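Local atomic coordinates of telomerase reverse transcriptase (Takifugu rubripes, PDB entry 4LMO), a protein that extends chromosome ends as a reverse transcriptase that copies a template within the telomerase RNA, here represented by its RNA-binding domain. Residues S6-L11 and G16-R21; P66-N71 and P191-Y196. All blocks are in the same frame, centred on the assembly; numbering follows the deposited sequence.

The two contacts lie on opposite sides of the centre of the RNA-binding domain, their own centres about 37 Å apart, and follow one another along the chain. Interaction 1 is local and lies at the surface: a helix meets the loop that follows it, through methyl, thioether and alkyl contacts and one bridging water. Interaction 2 is long-range and partly buried, joining the short helix 67-70 to the first turns of helix 191-220 by a salt bridge with aromatic neighbours. They share no contact segment, although the loop of interaction 1 leans on the far end of helix 191-220. Arginine is central to both, packed among apolar groups in one and charge-paired in the other.

Interaction 1. Residues S6-L11 and G16-R21; sequences SFMRTL and GGRGMR
Met8 and Leu11 face Arg18 where the chain turns back on helix 6-15, a helix-to-loop reversal that starts at Gly16. This glycine has positive phi (72°), and Gly17 also takes a positive phi, backbone conformations that favour glycine. The returning loop keeps near the helix: the CA atoms of Arg9 and Arg21 stand 6.3 Å apart, those of Leu11 and Gly16 6.8 Å. Leu11 belongs, with Thr10, to the TFLY motif involved in RNA binding. Beyond the reversal, backbone hydrogen bonds between Gly17 and Arg218 and between Gly19 and Ala219 fasten the loop to the end of helix 191-220.

Arg18 carries most of the side-chain contact. A bend at chi2 (-82°) brings its chain along the helix surface, where Met8 crosses it at about a right angle and sets CE 3.8 Å from Arg18 CD. The Met8 sulfur lies obliquely to the guanidinium, SD being 3.9 Å from Arg18 NH1. Leu11 approaches differently, laying CD1 over one guanidinium face at 3.5 Å from Arg18 NH2. Farther along, the aliphatic parts of Arg9 and Arg21 touch through their CG atoms, while their like-charged ends remain apart.

A single water supplies the polar link. It donates to the carbonyl oxygen of Gly16 and, more weakly, to that of Leu11, thereby joining the helix to the loop. Its third bond, at the edge of the guanidinium and in its plane, is accepted from Arg18 NE, 2.7 Å from the water oxygen.

Interaction 2. Residues P66-N71 and P191-Y196; sequences PRRFFN and PSELSY
Glu193 and Tyr196, one helical turn apart at the start of helix 191-220, receive the side chain of Arg68 from helix 67-70, an example of a salt bridge between parts of the chain distant in sequence, with an aromatic ring beside it. Both segments lie in regions that probably interact with the RNA template, as in related telomerases. The backbones stay well separated, and the side chains span the gap.

Glu193 comes first. Its chain bends at chi2 (63°) and presents the carboxylate to Arg68 in an end-on, two-nitrogen grip. Arg68 NH1 donates to Glu193 OE2 at 2.9 Å, almost straight at 167° and in the guanidinium plane. Arg68 NH2 reaches the syn lone pair of Glu193 OE1 at 3.1 Å, and the two flat groups are nearly coplanar. A second bond from NH2, to OE2, is weak.

Three residues on, Tyr196 slides past Arg68 in the opposite direction. Its ring stands nearly upright on the guanidinium, planes 82° apart, so the ring edge lies over one guanidinium face, with Tyr196 CE2 3.4 Å from Arg68 NE. The phenol end continues to Phe69, where Tyr196 OH meets the ring at its edge, 3.5 Å from Phe69 CE1. Phe69 and Phe49 form an edge-to-face ring pair, and Phe69 also touches Ile200.

Arg68 NH1 has a further acceptor in the carbonyl oxygen of Leu181, so one guanidinium ties together three parts of the chain. Were Arg68 cut back to an alanine, the Glu193 carboxylate would probably lose its chief countercharge and the Tyr196 ring edge the group it packs on. Paired in this way, the arginine charge is probably largely neutralised at this partly buried junction, which holds two putative template-interacting regions together.

Interaction 1. Residues S6-L11 and G16-R21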
loop_
_atom_site.group_PDB
_atom_site.type_symbol
_atom_site.label_atom_id
_atom_site.label_comp_id
_atom_site.label_asym_id
_atom_site.label_seq_id
_atom_site.Cartn_x
_atom_site.Cartn_y
_atom_site.Cartn_z
ATOM N N SER A 6 -17.835 -13.616 0.902
ATOM C CA SER A 6 -16.826 -13.637 1.959
ATOM C C SER A 6 -15.513 -14.265 1.489
ATOM O O SER A 6 -14.455 -14.010 2.072
ATOM C CB SER A 6 -17.364 -14.389 3.181
ATOM O OG SER A 6 -16.403 -14.445 4.221
ATOM N N PHE A 7 -15.591 -15.083 0.438
ATOM C CA PHE A 7 -14.425 -15.778 -0.116
ATOM C C PHE A 7 -13.341 -14.826 -0.627
ATOM O O PHE A 7 -12.159 -15.014 -0.333
ATOM C CB PHE A 7 -14.837 -16.737 -1.245
ATOM C CG PHE A 7 -15.610 -17.946 -0.785
ATOM C CD1 PHE A 7 -15.423 -18.484 0.487
ATOM C CD2 PHE A 7 -16.511 -18.570 -1.645
ATOM C CE1 PHE A 7 -16.133 -19.603 0.898
ATOM C CE2 PHE A 7 -17.222 -19.692 -1.240
ATOM C CZ PHE A 7 -17.032 -20.209 0.033
ATOM N N MET A 8 -13.755 -13.812 -1.386
ATOM C CA MET A 8 -12.830 -12.880 -2.042
ATOM C C MET A 8 -11.964 -12.091 -1.059
ATOM O O MET A 8 -10.796 -11.816 -1.342
ATOM C CB MET A 8 -13.587 -11.924 -2.973
ATOM C CG MET A 8 -14.270 -12.600 -4.156
ATOM S SD MET A 8 -13.137 -13.220 -5.418
ATOM C CE MET A 8 -12.737 -11.714 -6.307
ATOM N N ARG A 9 -12.545 -11.729 0.084
ATOM C CA ARG A 9 -11.812 -11.071 1.168
ATOM C C ARG A 9 -10.753 -11.992 1.769
ATOM O O ARG A 9 -9.604 -11.587 1.964
ATOM C CB ARG A 9 -12.775 -10.599 2.264
ATOM C CG ARG A 9 -13.026 -9.100 2.285
ATOM C CD ARG A 9 -13.804 -8.684 3.526
ATOM N NE ARG A 9 -15.204 -8.373 3.235
ATOM C CZ ARG A 9 -16.207 -9.250 3.271
ATOM N NH1 ARG A 9 -15.987 -10.521 3.582
ATOM N NH2 ARG A 9 -17.440 -8.849 2.990
ATOM N N THR A 10 -11.153 -13.231 2.052
ATOM C CA THR A 10 -10.288 -14.222 2.689
ATOM C C THR A 10 -9.140 -14.653 1.777
ATOM O O THR A 10 -7.973 -14.614 2.179
ATOM C CB THR A 10 -11.089 -15.468 3.120
ATOM O OG1 THR A 10 -12.187 -15.074 3.952
ATOM C CG2 THR A 10 -10.199 -16.437 3.879
ATOM N N LEU A 11 -9.482 -15.068 0.559
ATOM C CA LEU A 11 -8.493 -15.499 -0.424
ATOM C C LEU A 11 -7.586 -14.341 -0.834
ATOM O O LEU A 11 -6.397 -14.542 -1.101
ATOM C CB LEU A 11 -9.170 -16.110 -1.654
ATOM C CG LEU A 11 -9.882 -17.458 -1.505
ATOM C CD1 LEU A 11 -10.532 -17.854 -2.821
ATOM C CD2 LEU A 11 -8.933 -18.551 -1.037
ATOM N N GLY A 16 -3.723 -12.566 -2.292
ATOM C CA GLY A 16 -3.793 -11.355 -3.108
ATOM C C GLY A 16 -4.414 -11.570 -4.475
ATOM O O GLY A 16 -4.878 -12.666 -4.794
ATOM N N GLY A 17 -4.421 -10.508 -5.278
ATOM C CA GLY A 17 -4.919 -10.554 -6.650
ATOM C C GLY A 17 -6.430 -10.639 -6.763
ATOM O O GLY A 17 -6.948 -11.318 -7.648
ATOM N N ARG A 18 -7.133 -9.946 -5.870
ATOM C CA ARG A 18 -8.601 -9.955 -5.846
ATOM C C ARG A 18 -9.193 -8.547 -5.751
ATOM O O ARG A 18 -10.378 -8.388 -5.463
ATOM C CB ARG A 18 -9.125 -10.804 -4.675
ATOM C CG ARG A 18 -8.576 -12.223 -4.588
ATOM C CD ARG A 18 -9.296 -13.190 -5.513
ATOM N NE ARG A 18 -8.808 -14.554 -5.317
ATOM C CZ ARG A 18 -9.295 -15.635 -5.922
ATOM N NH1 ARG A 18 -10.304 -15.539 -6.781
ATOM N NH2 ARG A 18 -8.764 -16.822 -5.663
ATOM N N GLY A 19 -8.370 -7.530 -5.986
ATOM C CA GLY A 19 -8.838 -6.151 -5.929
ATOM C C GLY A 19 -8.779 -5.523 -4.549
ATOM O O GLY A 19 -8.284 -6.125 -3.594
ATOM N N MET A 20 -9.325 -4.313 -4.454
ATOM C CA MET A 20 -9.144 -3.442 -3.293
ATOM C C MET A 20 -9.916 -3.827 -2.028
ATOM O O MET A 20 -9.652 -3.280 -0.957
ATOM C CB MET A 20 -9.459 -1.994 -3.679
ATOM C CG MET A 20 -8.432 -1.370 -4.609
ATOM S SD MET A 20 -6.794 -1.277 -3.861
ATOM C CE MET A 20 -7.018 0.100 -2.741
ATOM N N ARG A 21 -10.852 -4.765 -2.144
ATOM C CA ARG A 21 -11.691 -5.150 -1.008
ATOM C C ARG A 21 -10.883 -5.710 0.170
ATOM O O ARG A 21 -11.209 -5.452 1.328
ATOM C CB ARG A 21 -12.775 -6.142 -1.442
ATOM C CG ARG A 21 -14.041 -6.082 -0.599
ATOM C CD ARG A 21 -15.136 -6.992 -1.143
ATOM N NE ARG A 21 -15.654 -6.544 -2.438
ATOM C CZ ARG A 21 -16.682 -5.713 -2.597
ATOM N NH1 ARG A 21 -17.323 -5.221 -1.543
ATOM N NH2 ARG A 21 -17.072 -5.372 -3.819
HETATM O O HOH W 1 -6.478 -15.061 -4.139
#

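Interaction 2. Residues P66-N71 and P191-Y196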
loop_
_atom_site.group_PDB
_atom_site.type_symbol
_atom_site.label_atom_id
_atom_site.label_comp_id
_atom_site.label_asym_id
_atom_site.label_seq_id
_atom_site.Cartn_x
_atom_site.Cartn_y
_atom_site.Cartn_z
ATOM N N PRO A 66 -0.119 8.555 23.733
ATOM C CA PRO A 66 0.735 9.640 24.226
ATOM C C PRO A 66 0.473 10.936 23.455
ATOM O O PRO A 66 -0.023 10.890 22.326
ATOM C CB PRO A 66 2.150 9.134 23.933
ATOM C CG PRO A 66 2.024 7.651 23.931
ATOM C CD PRO A 66 0.669 7.368 23.350
ATOM N N ARG A 67 0.804 12.075 24.060
ATOM C CA ARG A 67 0.503 13.380 23.468
ATOM C C ARG A 67 1.081 13.533 22.059
ATOM O O ARG A 67 0.414 14.067 21.169
ATOM C CB ARG A 67 0.976 14.522 24.376
ATOM C CG ARG A 67 0.254 15.836 24.122
ATOM C CD ARG A 67 0.885 16.996 24.876
ATOM N NE ARG A 67 0.437 18.283 24.341
ATOM C CZ ARG A 67 1.098 18.998 23.431
ATOM N NH1 ARG A 67 2.257 18.567 22.940
ATOM N NH2 ARG A 67 0.599 20.151 23.009
ATOM N N ARG A 68 2.308 13.048 21.869
ATOM C CA ARG A 68 2.999 13.086 20.577
ATOM C C ARG A 68 2.178 12.410 19.477
ATOM O O ARG A 68 1.997 12.970 18.393
ATOM C CB ARG A 68 4.375 12.418 20.690
ATOM C CG ARG A 68 5.360 12.816 19.598
ATOM C CD ARG A 68 6.563 11.885 19.542
ATOM N NE ARG A 68 7.466 12.030 20.685
ATOM C CZ ARG A 68 8.563 12.785 20.696
ATOM N NH1 ARG A 68 8.919 13.487 19.622
ATOM N NH2 ARG A 68 9.313 12.841 21.790
ATOM N N PHE A 69 1.676 11.214 19.775
ATOM C CA PHE A 69 0.910 10.429 18.812
ATOM C C PHE A 69 -0.558 10.844 18.753
ATOM O O PHE A 69 -1.212 10.666 17.722
ATOM C CB PHE A 69 1.059 8.930 19.101
ATOM C CG PHE A 69 2.456 8.410 18.879
ATOM C CD1 PHE A 69 3.405 8.459 19.899
ATOM C CD2 PHE A 69 2.829 7.884 17.646
ATOM C CE1 PHE A 69 4.694 7.987 19.694
ATOM C CE2 PHE A 69 4.115 7.409 17.435
ATOM C CZ PHE A 69 5.049 7.461 18.461
ATOM N N PHE A 70 -1.066 11.406 19.849
ATOM C CA PHE A 70 -2.426 11.944 19.880
ATOM C C PHE A 70 -2.589 13.116 18.912
ATOM O O PHE A 70 -3.632 13.262 18.278
ATOM C CB PHE A 70 -2.832 12.374 21.297
ATOM C CG PHE A 70 -4.217 12.959 21.376
ATOM C CD1 PHE A 70 -4.402 14.329 21.549
ATOM C CD2 PHE A 70 -5.340 12.143 21.252
ATOM C CE1 PHE A 70 -5.678 14.870 21.611
ATOM C CE2 PHE A 70 -6.618 12.678 21.311
ATOM C CZ PHE A 70 -6.786 14.044 21.492
ATOM N N ASN A 71 -1.555 13.943 18.801
ATOM C CA ASN A 71 -1.583 15.090 17.898
ATOM C C ASN A 71 -1.545 14.715 16.415
ATOM O O ASN A 71 -1.847 15.545 15.557
ATOM C CB ASN A 71 -0.461 16.070 18.243
ATOM C CG ASN A 71 -0.685 16.769 19.573
ATOM O OD1 ASN A 71 0.255 16.982 20.335
ATOM N ND2 ASN A 71 -1.936 17.130 19.858
ATOM N N PRO A 191 20.415 14.329 21.034
ATOM C CA PRO A 191 20.561 13.075 20.286
ATOM C C PRO A 191 19.428 12.064 20.489
ATOM O O PRO A 191 18.977 11.457 19.516
ATOM C CB PRO A 191 21.876 12.509 20.821
ATOM C CG PRO A 191 22.676 13.718 21.155
ATOM C CD PRO A 191 21.695 14.749 21.640
ATOM N N SER A 192 18.977 11.894 21.733
ATOM C CA SER A 192 17.932 10.919 22.064
ATOM C C SER A 192 16.576 11.284 21.459
ATOM O O SER A 192 15.790 10.404 21.104
ATOM C CB SER A 192 17.804 10.749 23.579
ATOM O OG SER A 192 17.180 11.874 24.171
ATOM N N GLU A 193 16.311 12.584 21.358
ATOM C CA GLU A 193 15.102 13.083 20.713
ATOM C C GLU A 193 15.165 12.888 19.199
ATOM O O GLU A 193 14.188 12.447 18.588
ATOM C CB GLU A 193 14.862 14.557 21.073
ATOM C CG GLU A 193 13.676 15.216 20.374
ATOM C CD GLU A 193 12.329 14.600 20.728
ATOM O OE1 GLU A 193 12.255 13.769 21.662
ATOM O OE2 GLU A 193 11.330 14.955 20.069
ATOM N N LEU A 194 16.312 13.214 18.603
ATOM C CA LEU A 194 16.529 12.994 17.172
ATOM C C LEU A 194 16.409 11.510 16.821
ATOM O O LEU A 194 15.790 11.155 15.819
ATOM C CB LEU A 194 17.889 13.546 16.726
ATOM C CG LEU A 194 18.303 13.366 15.257
ATOM C CD1 LEU A 194 17.297 13.987 14.295
ATOM C CD2 LEU A 194 19.694 13.932 15.013
ATOM N N SER A 195 17.000 10.664 17.663
ATOM C CA SER A 195 16.935 9.209 17.523
ATOM C C SER A 195 15.498 8.686 17.593
ATOM O O SER A 195 15.124 7.777 16.850
ATOM C CB SER A 195 17.801 8.542 18.598
ATOM O OG SER A 195 17.541 7.151 18.694
ATOM N N TYR A 196 14.703 9.266 18.485
ATOM C CA TYR A 196 13.302 8.883 18.641
ATOM C C TYR A 196 12.441 9.397 17.486
ATOM O O TYR A 196 11.506 8.720 17.054
ATOM C CB TYR A 196 12.762 9.374 19.986
ATOM C CG TYR A 196 11.411 8.806 20.363
ATOM C CD1 TYR A 196 11.194 7.426 20.396
ATOM C CD2 TYR A 196 10.354 9.649 20.710
ATOM C CE1 TYR A 196 9.957 6.904 20.747
ATOM C CE2 TYR A 196 9.117 9.136 21.064
ATOM C CZ TYR A 196 8.922 7.767 21.080
ATOM O OH TYR A 196 7.694 7.261 21.433
#